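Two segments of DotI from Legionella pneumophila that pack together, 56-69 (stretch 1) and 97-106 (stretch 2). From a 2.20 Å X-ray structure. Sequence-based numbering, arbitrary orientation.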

# COMPACT_ATOMS: atom_id res chain seq x y z
N ASN A 56 -6.12 -0.18 14.59
CA ASN A 56 -7.01 0.82 15.16
C ASN A 56 -6.86 2.16 14.45
O ASN A 56 -7.63 3.09 14.69
CB ASN A 56 -6.73 0.99 16.65
CG ASN A 56 -6.60 -0.34 17.38
OD1 ASN A 56 -5.57 -0.63 17.98
ND2 ASN A 56 -7.65 -1.15 17.31
N ASN A 57 -5.87 2.24 13.56
CA ASN A 57 -5.52 3.47 12.86
C ASN A 57 -6.71 4.34 12.45
O ASN A 57 -6.82 5.49 12.87
CB ASN A 57 -4.65 3.15 11.64
CG ASN A 57 -3.36 2.45 12.02
OD1 ASN A 57 -3.15 2.11 13.19
ND2 ASN A 57 -2.48 2.24 11.05
N LEU A 58 -7.61 3.77 11.65
CA LEU A 58 -8.76 4.52 11.16
C LEU A 58 -9.61 5.09 12.30
O LEU A 58 -10.20 6.16 12.16
CB LEU A 58 -9.63 3.66 10.24
CG LEU A 58 -10.88 4.32 9.66
CD1 LEU A 58 -10.56 5.69 9.08
CD2 LEU A 58 -11.52 3.43 8.61
N ASP A 59 -9.66 4.37 13.42
CA ASP A 59 -10.44 4.82 14.57
C ASP A 59 -9.82 6.05 15.22
O ASP A 59 -10.53 6.96 15.64
CB ASP A 59 -10.58 3.69 15.60
CG ASP A 59 -11.58 2.63 15.17
OD1 ASP A 59 -12.61 3.00 14.55
OD2 ASP A 59 -11.35 1.44 15.44
N ALA A 60 -8.49 6.07 15.30
CA ALA A 60 -7.78 7.19 15.89
C ALA A 60 -7.77 8.41 14.96
O ALA A 60 -7.88 9.55 15.41
CB ALA A 60 -6.35 6.79 16.24
N VAL A 61 -7.64 8.15 13.67
CA VAL A 61 -7.67 9.22 12.68
C VAL A 61 -8.99 9.98 12.75
O VAL A 61 -9.01 11.21 12.76
CB VAL A 61 -7.44 8.68 11.26
CG1 VAL A 61 -7.75 9.76 10.23
CG2 VAL A 61 -6.02 8.18 11.10
N LYS A 62 -10.09 9.23 12.81
CA LYS A 62 -11.42 9.83 12.93
C LYS A 62 -11.60 10.51 14.28
O LYS A 62 -12.05 11.66 14.35
CB LYS A 62 -12.51 8.78 12.71
CG LYS A 62 -12.50 8.17 11.30
CD LYS A 62 -13.47 7.00 11.17
CE LYS A 62 -14.92 7.46 11.09
NZ LYS A 62 -15.84 6.34 10.74
N ALA A 63 -11.26 9.81 15.36
CA ALA A 63 -11.43 10.34 16.71
C ALA A 63 -10.64 11.63 16.93
O ALA A 63 -11.17 12.61 17.44
CB ALA A 63 -11.04 9.29 17.74
N LYS A 64 -9.37 11.61 16.53
CA LYS A 64 -8.51 12.77 16.71
C LYS A 64 -8.52 13.68 15.48
O LYS A 64 -7.82 14.69 15.44
CB LYS A 64 -7.08 12.33 17.04
CG LYS A 64 -6.97 11.52 18.33
CD LYS A 64 -5.54 11.07 18.57
CE LYS A 64 -5.44 10.25 19.84
NZ LYS A 64 -4.04 9.80 20.10
N LYS A 65 -9.32 13.30 14.49
CA LYS A 65 -9.47 14.10 13.28
C LYS A 65 -8.12 14.50 12.69
O LYS A 65 -7.77 15.68 12.63
CB LYS A 65 -10.34 15.33 13.54
CG LYS A 65 -11.71 14.97 14.08
CD LYS A 65 -12.64 16.17 14.09
CE LYS A 65 -14.06 15.73 14.42
NZ LYS A 65 -15.04 16.85 14.31
N LEU A 66 -7.37 13.50 12.23
CA LEU A 66 -6.02 13.71 11.73
C LEU A 66 -5.95 13.66 10.21
O LEU A 66 -6.88 13.22 9.54
CB LEU A 66 -5.08 12.65 12.29
CG LEU A 66 -5.12 12.42 13.80
CD1 LEU A 66 -4.38 11.15 14.16
CD2 LEU A 66 -4.56 13.62 14.55
N VAL A 67 -4.82 14.12 9.68
CA VAL A 67 -4.50 13.96 8.27
C VAL A 67 -3.28 13.07 8.18
O VAL A 67 -2.25 13.35 8.79
CB VAL A 67 -4.20 15.31 7.60
CG1 VAL A 67 -3.68 15.10 6.19
CG2 VAL A 67 -5.44 16.19 7.60
N VAL A 68 -3.39 11.98 7.43
CA VAL A 68 -2.28 11.05 7.28
C VAL A 68 -1.53 11.26 5.97
O VAL A 68 -2.15 11.39 4.91
CB VAL A 68 -2.75 9.59 7.37
CG1 VAL A 68 -1.56 8.66 7.47
CG2 VAL A 68 -3.67 9.41 8.57
N SER A 69 -0.21 11.30 6.05
CA SER A 69 0.64 11.42 4.87
C SER A 69 1.87 10.55 5.04
O SER A 69 2.11 10.02 6.12
CB SER A 69 1.05 12.88 4.65
OG SER A 69 1.86 13.35 5.71
N LEU A 97 8.21 7.05 5.98
CA LEU A 97 7.96 7.86 7.17
C LEU A 97 6.52 8.34 7.15
O LEU A 97 6.14 9.18 6.33
CB LEU A 97 8.91 9.06 7.22
CG LEU A 97 8.74 9.96 8.45
CD1 LEU A 97 9.04 9.18 9.73
CD2 LEU A 97 9.60 11.21 8.34
N VAL A 98 5.70 7.81 8.06
CA VAL A 98 4.29 8.17 8.11
C VAL A 98 4.06 9.29 9.12
O VAL A 98 4.64 9.29 10.20
CB VAL A 98 3.41 6.95 8.48
CG1 VAL A 98 1.94 7.32 8.44
CG2 VAL A 98 3.69 5.79 7.53
N THR A 99 3.20 10.24 8.75
CA THR A 99 2.88 11.37 9.62
C THR A 99 1.38 11.47 9.90
O THR A 99 0.58 11.60 8.98
CB THR A 99 3.37 12.70 9.01
OG1 THR A 99 4.80 12.66 8.86
CG2 THR A 99 2.99 13.87 9.89
N TYR A 100 1.02 11.40 11.18
CA TYR A 100 -0.34 11.64 11.63
C TYR A 100 -0.38 12.99 12.34
O TYR A 100 0.30 13.17 13.35
CB TYR A 100 -0.78 10.55 12.60
CG TYR A 100 -0.79 9.15 12.03
CD1 TYR A 100 0.39 8.40 11.96
CD2 TYR A 100 -1.96 8.56 11.59
CE1 TYR A 100 0.39 7.12 11.45
CE2 TYR A 100 -1.97 7.27 11.08
CZ TYR A 100 -0.79 6.56 11.01
OH TYR A 100 -0.80 5.28 10.50
N GLN A 101 -1.16 13.93 11.84
CA GLN A 101 -1.14 15.27 12.44
C GLN A 101 -2.45 16.03 12.41
O GLN A 101 -3.36 15.72 11.63
CB GLN A 101 -0.03 16.12 11.81
CG GLN A 101 -0.33 16.58 10.40
CD GLN A 101 0.83 17.36 9.79
OE1 GLN A 101 1.13 18.47 10.23
NE2 GLN A 101 1.48 16.77 8.79
N SER A 102 -2.52 17.04 13.27
CA SER A 102 -3.65 17.96 13.35
C SER A 102 -3.16 19.24 14.00
O SER A 102 -1.96 19.43 14.18
CB SER A 102 -4.78 17.35 14.18
OG SER A 102 -4.38 17.19 15.53
N ALA A 103 -4.08 20.12 14.36
CA ALA A 103 -3.72 21.35 15.04
C ALA A 103 -3.06 21.06 16.39
O ALA A 103 -2.17 21.79 16.83
CB ALA A 103 -4.94 22.24 15.23
N SER A 104 -3.49 19.98 17.04
CA SER A 104 -3.03 19.66 18.38
C SER A 104 -1.98 18.55 18.42
O SER A 104 -1.21 18.45 19.38
CB SER A 104 -4.22 19.30 19.28
OG SER A 104 -4.75 18.03 18.94
N GLU A 105 -1.94 17.71 17.39
CA GLU A 105 -1.04 16.56 17.40
C GLU A 105 -0.09 16.49 16.20
O GLU A 105 -0.39 17.01 15.12
CB GLU A 105 -1.84 15.25 17.49
CG GLU A 105 -2.53 15.04 18.82
CD GLU A 105 -3.09 13.64 18.96
OE1 GLU A 105 -3.89 13.40 19.89
OE2 GLU A 105 -2.73 12.77 18.13
N PHE A 106 1.04 15.83 16.41
CA PHE A 106 2.01 15.56 15.35
C PHE A 106 2.84 14.34 15.73
O PHE A 106 3.72 14.42 16.59
CB PHE A 106 2.91 16.77 15.12
CG PHE A 106 3.83 16.63 13.94
CD1 PHE A 106 5.04 15.98 14.06
CD2 PHE A 106 3.48 17.17 12.71
CE1 PHE A 106 5.89 15.85 12.97
CE2 PHE A 106 4.33 17.05 11.62
CZ PHE A 106 5.53 16.39 11.75
O HOH W 1 -2.46 4.67 8.85
O HOH W 2 -6.13 16.01 17.20
O HOH W 3 -6.28 17.36 10.94
O HOH W 4 0.24 14.12 7.84

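Stretch 1 runs from a helix through a tight turn into strand 67-69, which lies antiparallel to strand 97-101. Two hydrogen-bonded pairs fix the register. Val 67 N donates to Gln 101 O (2.9 Å) and Gln 101 N to Val 67 O (3.3 Å); Ser 69 N donates to Thr 99 O (3.0 Å) and Thr 99 N to Ser 69 O (2.9 Å). Between them, Val 68 and Tyr 100 form a non-hydrogen-bonded pair, and their side chains share the sheet face that looks onto the helix.

The Tyr 100 ring is the main bump on this face, and stretch 1 supplies its hollow. Val 68 CG1 sits over one ring face, 4.2 Å from the centroid in a CH-pi contact, while Val 61 CG2 reaches the ring edge, 4.1 Å from Tyr 100 CD2. Leu 66 CD1 packs against Tyr 100 CB at 4.0 Å. Farther along the strand, Val 68 CG1 also meets Val 98 CG1 (3.9 Å). At the polar tip of the ring, water 1 lies 2.4 Å from Tyr 100 OH and accepts a weak hydrogen bond from Asn 57 ND2 (3.3 Å).

Beyond the strands, the extended Lys 64 side chain runs alongside Glu 105, ending in a long salt bridge (Lys 64 NZ to Glu 105 OE1, 3.6 Å). Water 2 links Lys 64 O to Ser 102 OG.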